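Local structure of DNA-entry nuclease (Competence-specific nuclease) (Streptococcus agalactiae ILRI112, 4QH0) at residues D102-A107 / S142-Q147; Q138-N143 / N208-Y213; K91-H96 / T182-F187; S64-M69 / A112-A117. The protein probably cleaves DNA without sequence specificity, as a magnesium-binding nuclease of the His-Me finger (beta-beta-alpha metal) superfamily linked to competence. The protein carries 1 engineered substitution. All coordinates share one frame; numbering follows the deposited sequence.

Contact 1 of 4, residues D102-A107 / S142-Q147; sequences DHYGHA and SNQSNQ. With MG (magnesium ion), chain E; SO4 (sulfate ion), chain G; SO4 (sulfate ion), chain J.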
# COMPACT_ATOMS: atom_id res chain seq x y z
N ASP A 102 12.09 -9.91 -15.47
CA ASP A 102 12.61 -9.87 -14.10
C ASP A 102 12.07 -11.06 -13.32
O ASP A 102 11.31 -11.87 -13.86
CB ASP A 102 12.24 -8.55 -13.41
CG ASP A 102 10.76 -8.22 -13.52
OD1 ASP A 102 9.93 -9.14 -13.48
OD2 ASP A 102 10.44 -7.02 -13.65
N HIS A 103 12.45 -11.17 -12.05
CA HIS A 103 12.14 -12.36 -11.26
C HIS A 103 10.68 -12.43 -10.84
O HIS A 103 10.23 -13.47 -10.35
CB HIS A 103 13.07 -12.46 -10.04
CG HIS A 103 12.90 -11.36 -9.04
ND1 HIS A 103 13.33 -10.07 -9.27
CD2 HIS A 103 12.37 -11.36 -7.80
CE1 HIS A 103 13.06 -9.32 -8.22
NE2 HIS A 103 12.48 -10.08 -7.31
N TYR A 104 9.94 -11.35 -11.02
CA TYR A 104 8.50 -11.37 -10.75
C TYR A 104 7.76 -12.07 -11.89
O TYR A 104 6.74 -12.72 -11.67
CB TYR A 104 7.96 -9.96 -10.54
CG TYR A 104 8.67 -9.20 -9.44
CD1 TYR A 104 8.49 -9.54 -8.11
CD2 TYR A 104 9.54 -8.16 -9.74
CE1 TYR A 104 9.14 -8.85 -7.10
CE2 TYR A 104 10.19 -7.47 -8.74
CZ TYR A 104 9.99 -7.82 -7.42
OH TYR A 104 10.64 -7.13 -6.43
N GLY A 105 8.28 -11.91 -13.11
CA GLY A 105 7.71 -12.57 -14.27
C GLY A 105 6.50 -11.87 -14.84
O GLY A 105 6.05 -12.19 -15.94
N HIS A 106 5.97 -10.90 -14.09
CA HIS A 106 4.84 -10.11 -14.56
C HIS A 106 4.94 -8.72 -13.94
O HIS A 106 5.69 -8.51 -12.99
CB HIS A 106 3.51 -10.77 -14.20
CG HIS A 106 3.27 -10.86 -12.72
ND1 HIS A 106 3.57 -11.98 -11.98
CD2 HIS A 106 2.75 -9.97 -11.85
CE1 HIS A 106 3.25 -11.78 -10.72
NE2 HIS A 106 2.74 -10.56 -10.61
N ALA A 107 4.18 -7.78 -14.49
CA ALA A 107 4.36 -6.37 -14.16
C ALA A 107 3.61 -5.92 -12.91
O ALA A 107 4.21 -5.33 -12.01
CB ALA A 107 3.95 -5.51 -15.33
N SER A 142 6.76 -3.18 -5.89
CA SER A 142 6.35 -2.35 -4.76
C SER A 142 5.30 -3.06 -3.90
O SER A 142 5.10 -2.70 -2.74
CB SER A 142 5.81 -1.00 -5.24
OG SER A 142 4.61 -1.14 -5.96
N ASN A 143 4.63 -4.06 -4.48
CA ASN A 143 3.68 -4.87 -3.73
C ASN A 143 4.37 -5.94 -2.90
O ASN A 143 4.08 -6.10 -1.72
CB ASN A 143 2.68 -5.53 -4.68
CG ASN A 143 1.69 -6.43 -3.95
OD1 ASN A 143 1.14 -6.05 -2.92
ND2 ASN A 143 1.46 -7.62 -4.49
N GLN A 144 5.31 -6.65 -3.52
CA GLN A 144 5.87 -7.87 -2.96
C GLN A 144 7.17 -7.70 -2.19
O GLN A 144 7.48 -8.51 -1.31
CB GLN A 144 6.13 -8.89 -4.07
CG GLN A 144 4.90 -9.35 -4.82
CD GLN A 144 5.21 -10.44 -5.82
OE1 GLN A 144 6.17 -11.20 -5.66
NE2 GLN A 144 4.41 -10.53 -6.88
N SER A 145 7.96 -6.68 -2.53
CA SER A 145 9.35 -6.63 -2.09
C SER A 145 9.54 -6.61 -0.58
O SER A 145 9.07 -5.72 0.12
CB SER A 145 10.07 -5.44 -2.73
OG SER A 145 11.42 -5.39 -2.31
N ASN A 146 10.24 -7.64 -0.10
CA ASN A 146 10.67 -7.73 1.29
C ASN A 146 12.16 -7.44 1.43
O ASN A 146 12.73 -7.59 2.51
CB ASN A 146 10.35 -9.12 1.84
CG ASN A 146 9.02 -9.18 2.56
OD1 ASN A 146 8.90 -8.71 3.69
ND2 ASN A 146 8.02 -9.75 1.90
N GLN A 147 12.78 -7.00 0.34
CA GLN A 147 14.21 -6.70 0.36
C GLN A 147 14.44 -5.50 1.27
O GLN A 147 14.01 -4.39 0.96
CB GLN A 147 14.72 -6.36 -1.05
CG GLN A 147 14.21 -7.25 -2.17
CD GLN A 147 14.60 -6.71 -3.53
OE1 GLN A 147 15.78 -6.42 -3.78
NE2 GLN A 147 13.62 -6.54 -4.41
MG MG E . 0.00 -6.27 -1.13
S SO4 G . 11.41 -9.60 -3.84
O1 SO4 G . 10.92 -10.91 -4.28
O2 SO4 G . 10.55 -8.56 -4.39
O3 SO4 G . 11.38 -9.57 -2.38
O4 SO4 G . 12.77 -9.41 -4.31
S SO4 J . 15.73 -9.30 -11.85
O1 SO4 J . 16.84 -9.88 -11.10
O2 SO4 J . 15.45 -7.96 -11.35
O3 SO4 J . 16.08 -9.23 -13.26
O4 SO4 J . 14.54 -10.14 -11.67
O HOH W 1 5.81 -12.80 -9.02
O HOH W 2 1.76 -5.43 -0.42
O HOH W 3 0.71 -8.23 -1.16
O HOH W 4 -1.68 -6.76 -2.25
O HOH W 5 -0.50 -4.31 -1.54
O HOH W 6 -1.07 -6.22 0.67
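A sulfate ion, probably from the crystallisation liquor, is lodged between Y104 and Q147, so the two segments meet partly through a bound anion. Y104 OH itself lies 3.6 Å from Q147 NE2. Three donors grip the sulfate: H103 NE2 gives a bond of 3.1 Å to O4, N146 N donates to O3 at 3.2 Å and nearly straight (164°), and sulfate O2 lies at the edge of the Y104 ring, near its plane, taking the hydroxyl proton at a distance too short to be trusted. Q147 NE2 comes to 3.0 Å from sulfate O4. Y104 OH is also bonded to H141, which helps fix the phenol. The first side-chain bond of Y104 points toward 142-147, and a chi1 of -56° keeps CG beside the backbone N. Further back, the Y104 and Q144 side chains run past one another head to tail. Q144 OE1 sits 3.8 Å from Y104 CD1 at the ring edge, and the amide stands almost perpendicular to the ring (86°). One water bridges them, donating to Y104 O at 2.8 Å and accepting only weakly from Q144 NE2. The stronger partner of that amide is D109, which also receives H106 NE2. Just before Q144, N143 OD1 binds magnesium at 2.1 Å, and five waters complete its shell. A metal-binding asparagine on a short helix, beside an anion that may mark a phosphate site, is consistent with the nucleic-acid-binding face of a His-Me finger nuclease.

Contact 2 of 4, residues Q138-N143 / N208-Y213; sequences QTAHSN and NTQASY. With MG (magnesium ion), chain E.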
# COMPACT_ATOMS: atom_id res chain seq x y z
N GLN A 138 -0.95 -2.17 -8.77
CA GLN A 138 0.34 -1.96 -8.11
C GLN A 138 1.41 -2.83 -8.73
O GLN A 138 1.16 -3.99 -9.06
CB GLN A 138 0.22 -2.27 -6.62
CG GLN A 138 1.47 -1.94 -5.82
CD GLN A 138 1.28 -2.15 -4.33
OE1 GLN A 138 0.51 -3.01 -3.91
NE2 GLN A 138 1.98 -1.36 -3.53
N THR A 139 2.61 -2.28 -8.88
CA THR A 139 3.72 -3.02 -9.45
C THR A 139 4.01 -4.22 -8.57
O THR A 139 3.78 -4.17 -7.36
CB THR A 139 5.00 -2.16 -9.57
OG1 THR A 139 5.48 -1.82 -8.27
CG2 THR A 139 4.72 -0.89 -10.37
N ALA A 140 4.49 -5.29 -9.18
CA ALA A 140 4.80 -6.50 -8.43
C ALA A 140 5.91 -6.21 -7.44
O ALA A 140 5.92 -6.73 -6.33
CB ALA A 140 5.19 -7.63 -9.37
N HIS A 141 6.85 -5.35 -7.83
CA HIS A 141 7.96 -5.02 -6.96
C HIS A 141 7.51 -4.27 -5.71
O HIS A 141 7.85 -4.66 -4.60
CB HIS A 141 9.01 -4.19 -7.69
CG HIS A 141 10.07 -3.64 -6.78
ND1 HIS A 141 10.98 -4.44 -6.13
CD2 HIS A 141 10.33 -2.37 -6.39
CE1 HIS A 141 11.77 -3.69 -5.39
NE2 HIS A 141 11.40 -2.43 -5.52
N SER A 142 6.76 -3.18 -5.89
CA SER A 142 6.35 -2.35 -4.76
C SER A 142 5.30 -3.06 -3.90
O SER A 142 5.10 -2.70 -2.74
CB SER A 142 5.81 -1.00 -5.24
OG SER A 142 4.61 -1.14 -5.96
N ASN A 143 4.63 -4.06 -4.48
CA ASN A 143 3.68 -4.87 -3.73
C ASN A 143 4.37 -5.94 -2.90
O ASN A 143 4.08 -6.10 -1.72
CB ASN A 143 2.68 -5.53 -4.68
CG ASN A 143 1.69 -6.43 -3.95
OD1 ASN A 143 1.14 -6.05 -2.92
ND2 ASN A 143 1.46 -7.62 -4.49
N ASN A 208 5.41 3.40 -6.73
CA ASN A 208 4.73 2.38 -7.52
C ASN A 208 5.51 2.17 -8.81
O ASN A 208 5.09 2.59 -9.89
CB ASN A 208 3.28 2.80 -7.80
CG ASN A 208 2.39 1.63 -8.18
OD1 ASN A 208 2.74 0.47 -7.96
ND2 ASN A 208 1.24 1.93 -8.76
N THR A 209 6.66 1.53 -8.67
CA THR A 209 7.60 1.36 -9.77
C THR A 209 8.14 -0.06 -9.85
O THR A 209 7.93 -0.88 -8.95
CB THR A 209 8.79 2.32 -9.62
OG1 THR A 209 9.44 2.09 -8.36
CG2 THR A 209 8.33 3.77 -9.69
N GLN A 210 8.83 -0.35 -10.94
CA GLN A 210 9.52 -1.62 -11.13
C GLN A 210 10.63 -1.37 -12.13
O GLN A 210 10.41 -0.74 -13.17
CB GLN A 210 8.55 -2.68 -11.63
CG GLN A 210 9.08 -4.11 -11.56
CD GLN A 210 7.98 -5.15 -11.53
OE1 GLN A 210 6.94 -4.96 -10.90
NE2 GLN A 210 8.20 -6.26 -12.22
N ALA A 211 11.83 -1.85 -11.82
CA ALA A 211 13.03 -1.50 -12.58
C ALA A 211 12.92 -1.82 -14.06
O ALA A 211 13.44 -1.08 -14.90
CB ALA A 211 14.25 -2.20 -11.98
N SER A 212 12.23 -2.91 -14.39
CA SER A 212 12.22 -3.40 -15.77
C SER A 212 11.35 -2.55 -16.71
O SER A 212 11.38 -2.76 -17.92
CB SER A 212 11.75 -4.86 -15.80
OG SER A 212 10.43 -4.98 -15.30
N TYR A 213 10.60 -1.60 -16.17
CA TYR A 213 9.71 -0.81 -17.01
C TYR A 213 9.29 0.53 -16.43
O TYR A 213 9.67 0.90 -15.32
CB TYR A 213 8.45 -1.62 -17.35
CG TYR A 213 7.56 -1.95 -16.17
CD1 TYR A 213 6.63 -1.03 -15.69
CD2 TYR A 213 7.62 -3.19 -15.56
CE1 TYR A 213 5.81 -1.33 -14.63
CE2 TYR A 213 6.79 -3.50 -14.49
CZ TYR A 213 5.89 -2.56 -14.03
OH TYR A 213 5.07 -2.86 -12.97
MG MG E . 0.00 -6.27 -1.13
O HOH W 5 -0.50 -4.31 -1.54
O HOH W 2 1.76 -5.43 -0.42
O HOH W 3 0.71 -8.23 -1.16
O HOH W 4 -1.68 -6.76 -2.25
O HOH W 6 -1.07 -6.22 0.67
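The H141 imidazole presents its edge to T209 O, which lies in the ring plane 3.8 Å from CD2. Y213 has Q210 O of its own segment over one face, offset toward the rim, while T139 CG2 approaches obliquely and comes within 3.3 Å of Y213 OH, a hydroxyl bonded to A107 O. The amide planes of Q138 and N208 are turned 69° from each other, and N208 OD1 touches Q138 CG. Three hydrogen bonds join the segments. T139 N donates to N208 OD1 at 2.9 Å, almost straight (171°). T139 OG1 gives its proton to T209 O at 2.7 Å from well above the carbonyl plane, and H141 N reaches Q210 OE1 at 3.1 Å, likewise from above that amide. With chi1 at 66°, T139 OG1 sits between the backbone N and carbonyl carbon, where it can also accept S142 N at 3.0 Å: the N-cap of helix 140-144. One threonine thus caps the helix and ties it to the loop. The other ends of the amides are held too, Q210 NE2 by D102 and N208 ND2 by P186 O and T137 O. Q138 OE1 takes a proton from a magnesium-bound water at 2.9 Å, a second-shell link to the metal. Strand 135-139 turning straight into a helix beside the ion fits the second strand and helix of the beta-beta-alpha metal finger expected for this family.

Contact 3 of 4, residues K91-H96 / T182-F187; sequences KPLGWH and TDLVPF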
# COMPACT_ATOMS: atom_id res chain seq x y z
N LYS A 91 -10.87 -6.31 -12.39
CA LYS A 91 -9.54 -5.72 -12.51
C LYS A 91 -9.56 -4.28 -12.00
O LYS A 91 -10.46 -3.51 -12.34
CB LYS A 91 -9.09 -5.76 -13.97
CG LYS A 91 -9.02 -7.16 -14.54
CD LYS A 91 -8.44 -7.18 -15.95
CE LYS A 91 -9.35 -6.56 -17.00
NZ LYS A 91 -8.70 -6.56 -18.35
N PRO A 92 -8.57 -3.91 -11.16
CA PRO A 92 -8.57 -2.54 -10.63
C PRO A 92 -8.32 -1.50 -11.71
O PRO A 92 -8.08 -1.86 -12.87
CB PRO A 92 -7.44 -2.56 -9.60
CG PRO A 92 -6.59 -3.71 -9.96
CD PRO A 92 -7.46 -4.72 -10.62
N LEU A 93 -8.38 -0.23 -11.34
CA LEU A 93 -8.27 0.85 -12.30
C LEU A 93 -6.90 0.88 -12.98
O LEU A 93 -5.87 0.75 -12.33
CB LEU A 93 -8.54 2.19 -11.63
CG LEU A 93 -9.97 2.39 -11.11
CD1 LEU A 93 -10.07 3.67 -10.30
CD2 LEU A 93 -10.97 2.41 -12.26
N GLY A 94 -6.92 1.04 -14.30
CA GLY A 94 -5.71 1.18 -15.08
C GLY A 94 -4.94 -0.12 -15.24
O GLY A 94 -3.75 -0.11 -15.54
N TRP A 95 -5.62 -1.24 -15.05
CA TRP A 95 -4.96 -2.53 -15.08
C TRP A 95 -4.57 -2.93 -16.49
O TRP A 95 -5.43 -3.13 -17.35
CB TRP A 95 -5.88 -3.60 -14.48
CG TRP A 95 -5.25 -4.94 -14.35
CD1 TRP A 95 -5.28 -5.95 -15.27
CD2 TRP A 95 -4.51 -5.44 -13.23
NE1 TRP A 95 -4.61 -7.04 -14.80
CE2 TRP A 95 -4.12 -6.76 -13.55
CE3 TRP A 95 -4.14 -4.91 -12.00
CZ2 TRP A 95 -3.38 -7.55 -12.67
CZ3 TRP A 95 -3.40 -5.69 -11.13
CH2 TRP A 95 -3.03 -6.99 -11.47
N HIS A 96 -3.27 -3.04 -16.71
CA HIS A 96 -2.73 -3.55 -17.97
C HIS A 96 -1.56 -4.47 -17.68
O HIS A 96 -0.43 -4.02 -17.48
CB HIS A 96 -2.30 -2.40 -18.87
CG HIS A 96 -3.43 -1.54 -19.34
ND1 HIS A 96 -4.45 -2.02 -20.14
CD2 HIS A 96 -3.71 -0.23 -19.13
CE1 HIS A 96 -5.30 -1.04 -20.40
NE2 HIS A 96 -4.88 0.05 -19.79
N THR A 182 -7.01 13.10 -12.73
CA THR A 182 -7.31 12.29 -13.91
C THR A 182 -6.78 10.86 -13.81
O THR A 182 -7.41 9.92 -14.29
CB THR A 182 -6.69 12.90 -15.18
OG1 THR A 182 -5.29 12.64 -15.21
CG2 THR A 182 -6.94 14.41 -15.23
N ASP A 183 -5.61 10.70 -13.20
CA ASP A 183 -4.89 9.42 -13.20
C ASP A 183 -5.69 8.25 -12.63
O ASP A 183 -6.34 8.37 -11.60
CB ASP A 183 -3.58 9.57 -12.43
CG ASP A 183 -2.53 10.33 -13.21
OD1 ASP A 183 -2.88 10.94 -14.24
OD2 ASP A 183 -1.36 10.31 -12.78
N LEU A 184 -5.60 7.11 -13.31
CA LEU A 184 -6.26 5.88 -12.86
C LEU A 184 -5.45 5.16 -11.79
O LEU A 184 -6.01 4.49 -10.93
CB LEU A 184 -6.48 4.93 -14.04
CG LEU A 184 -7.53 5.29 -15.08
CD1 LEU A 184 -7.53 4.24 -16.19
CD2 LEU A 184 -8.92 5.40 -14.46
N VAL A 185 -4.13 5.29 -11.87
CA VAL A 185 -3.21 4.52 -11.04
C VAL A 185 -2.41 5.44 -10.12
O VAL A 185 -1.97 6.51 -10.54
CB VAL A 185 -2.23 3.72 -11.92
CG1 VAL A 185 -1.30 2.88 -11.07
CG2 VAL A 185 -3.00 2.84 -12.89
N PRO A 186 -2.22 5.04 -8.85
CA PRO A 186 -1.37 5.82 -7.94
C PRO A 186 0.11 5.69 -8.29
O PRO A 186 0.54 4.61 -8.71
CB PRO A 186 -1.65 5.19 -6.57
CG PRO A 186 -2.08 3.81 -6.87
CD PRO A 186 -2.84 3.90 -8.16
N PHE A 187 0.87 6.77 -8.12
CA PHE A 187 2.30 6.73 -8.39
C PHE A 187 3.08 6.26 -7.17
O PHE A 187 4.28 6.00 -7.25
CB PHE A 187 2.79 8.10 -8.87
CG PHE A 187 2.81 9.16 -7.80
CD1 PHE A 187 3.94 9.36 -7.02
CD2 PHE A 187 1.72 9.98 -7.59
CE1 PHE A 187 3.96 10.34 -6.05
CE2 PHE A 187 1.73 10.96 -6.62
CZ PHE A 187 2.86 11.14 -5.85
O HOH W 7 -5.30 1.51 -9.60
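L184 leads the second segment into the contact, its side chain lying over the turn at L93 and G94. Its CB is 4.2 Å from L93 CB, and CD1 comes to 3.7 Å from G94 CA. A chi1 of -72° turns CG away from the carbonyl carbon, and an extended chi2 then carries CD1 across the glycine backbone. The carbonyl of the same residue faces the turn as well: L184 O lies 3.5 Å from L93 CB. A water accounts for the polar side of this approach. It donates to L93 O at 2.9 Å and, more weakly, to L184 O at 3.3 Å, bridging two carbonyls that cannot bond to each other; L93 O also has T137 OG1 as a partner. V185 follows, with CG2 beside its own backbone N and 3.6 Å from L93 O, while the backbone of V185 is bonded to Y217. G94, of positive phi (73°), belongs to a type II turn from P92 to W95, and its lack of a side chain allows V185 CG2 to come within 3.9 Å of G94 CA. At P186 the chain leaves the contact, its carbonyl going to N208. Aliphatic branches over a bare turn backbone and one water join the two loops with no direct polar pair between the segments, so the join (196 Å² buried, both sides summed) is probably held by shape fit.

Contact 4 of 4, residues S64-M69 / A112-A117; sequences STANAM and ALIAYA. Engineered in segment 112-117: A112 (natural residue His).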
# COMPACT_ATOMS: atom_id res chain seq x y z
N SER A 64 -9.13 5.56 -2.10
CA SER A 64 -8.44 6.64 -1.40
C SER A 64 -8.01 6.16 -0.02
O SER A 64 -7.82 4.96 0.20
CB SER A 64 -9.35 7.86 -1.30
OG SER A 64 -8.65 8.97 -0.77
N THR A 65 -7.88 7.09 0.92
CA THR A 65 -7.33 6.80 2.24
C THR A 65 -8.04 5.65 2.97
O THR A 65 -9.26 5.63 3.09
CB THR A 65 -7.39 8.05 3.14
OG1 THR A 65 -6.85 9.17 2.42
CG2 THR A 65 -6.60 7.83 4.43
N ALA A 66 -7.24 4.70 3.44
CA ALA A 66 -7.72 3.59 4.24
C ALA A 66 -7.16 3.68 5.65
O ALA A 66 -5.96 3.86 5.84
CB ALA A 66 -7.33 2.27 3.60
N ASN A 67 -8.05 3.56 6.64
CA ASN A 67 -7.67 3.57 8.05
C ASN A 67 -8.02 2.26 8.73
O ASN A 67 -9.00 1.60 8.37
CB ASN A 67 -8.36 4.71 8.79
CG ASN A 67 -7.68 6.04 8.58
OD1 ASN A 67 -6.69 6.35 9.24
ND2 ASN A 67 -8.21 6.84 7.66
N ALA A 68 -7.22 1.89 9.72
CA ALA A 68 -7.48 0.68 10.48
C ALA A 68 -6.83 0.73 11.86
O ALA A 68 -5.85 1.44 12.07
CB ALA A 68 -6.99 -0.53 9.71
N MET A 69 -7.42 -0.01 12.80
CA MET A 69 -6.78 -0.33 14.06
C MET A 69 -6.63 -1.85 14.09
O MET A 69 -7.62 -2.57 13.97
CB MET A 69 -7.61 0.13 15.25
CG MET A 69 -6.90 -0.02 16.59
SD MET A 69 -5.49 1.09 16.73
CE MET A 69 -5.08 0.94 18.47
N ALA A 112 -3.56 -4.54 -2.54
CA ALA A 112 -4.42 -4.20 -1.41
C ALA A 112 -3.87 -3.01 -0.65
O ALA A 112 -2.68 -2.94 -0.38
CB ALA A 112 -4.55 -5.39 -0.48
N LEU A 113 -4.74 -2.07 -0.30
CA LEU A 113 -4.36 -0.99 0.60
C LEU A 113 -4.09 -1.57 1.98
O LEU A 113 -2.97 -1.50 2.49
CB LEU A 113 -5.44 0.08 0.67
CG LEU A 113 -5.41 1.16 -0.42
CD1 LEU A 113 -5.45 0.55 -1.81
CD2 LEU A 113 -6.57 2.12 -0.22
N ILE A 114 -5.13 -2.16 2.57
CA ILE A 114 -5.01 -2.86 3.84
C ILE A 114 -4.89 -4.36 3.57
O ILE A 114 -5.76 -4.96 2.94
CB ILE A 114 -6.24 -2.61 4.75
CG1 ILE A 114 -6.52 -1.11 4.89
CG2 ILE A 114 -6.04 -3.25 6.12
CD1 ILE A 114 -5.44 -0.31 5.63
N ALA A 115 -3.80 -4.96 4.05
CA ALA A 115 -3.49 -6.35 3.76
C ALA A 115 -4.55 -7.32 4.26
O ALA A 115 -5.14 -7.13 5.32
CB ALA A 115 -2.13 -6.72 4.34
N TYR A 116 -4.76 -8.38 3.48
CA TYR A 116 -5.69 -9.45 3.82
C TYR A 116 -5.36 -10.09 5.17
O TYR A 116 -6.25 -10.31 5.98
CB TYR A 116 -5.65 -10.52 2.71
CG TYR A 116 -6.18 -11.87 3.12
CD1 TYR A 116 -7.54 -12.14 3.14
CD2 TYR A 116 -5.31 -12.90 3.47
CE1 TYR A 116 -8.03 -13.38 3.52
CE2 TYR A 116 -5.79 -14.14 3.85
CZ TYR A 116 -7.14 -14.38 3.87
OH TYR A 116 -7.61 -15.61 4.24
N ALA A 117 -4.09 -10.37 5.42
CA ALA A 117 -3.69 -11.07 6.63
C ALA A 117 -3.83 -10.21 7.88
O ALA A 117 -3.95 -10.74 8.99
CB ALA A 117 -2.26 -11.58 6.49
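A66 CB nestles against I114, 3.7 Å from CG1 and 3.8 Å from CD1, and meets L113 CD2 at 3.9 Å, so a single methyl is flanked by two branched side chains. I114 CD1 extends on to A68 CB at 4.4 Å, a looser touch that carries the hydrophobic strip along the strand. Two torsions bring CD1 over A66: chi1 of -52° puts CG1 anti to the carbonyl carbon, and chi2 of -66° turns CD1 back toward the strand. L113 CD2 also packs closely on a polar atom, 3.1 Å from S64 O. In the next shell, the strand geometry selects which methyls take part. A66 and A68 point toward 112-117, whereas N67 between them points the other way, and its OD1 receives R171 and R173. The strand is fixed by backbone bonds of A66 to V174 and A68 to Y172 on one neighbour, and of N67 to Q54 on the other. On the opposing segment N134 OD1 accepts I114 N, P176 packs on L113, and V53 packs on I114. Just before L113 stands A112, engineered from histidine, at the end of strand 108-112; the natural residue probably matches the histidine of the family's DRGH-type motif. The contact thus seats the segment leaving strand 108-112, the probable first strand of the finger, on strand 66-70 of the central antiparallel sheet, consistent with a His-Me finger nuclease.

Overall arrangement
Contacts 1 and 2 form one continuous region, their centres 6 Å apart. They share S142 and N143, and a hydrogen bond of 2.6 Å between D102 OD2 and S212 OG joins their loops. Contact 3 lies about 13 Å from contact 2 between centres and connects to it through N208 N and F187 O at 2.9 Å. Contact 4 stands 18 to 20 Å from the others between centres, without touching them. Contacts 1 and 2 supply the protein ligand of magnesium, from which the L113 and V185 side chains are about 9 and 14 Å away. Contact 4 begins at the end of strand 108-112 and contact 2 uses strand 135-139 with helix 140-144, the probable finger, while contact 3 joins loops touching those strands.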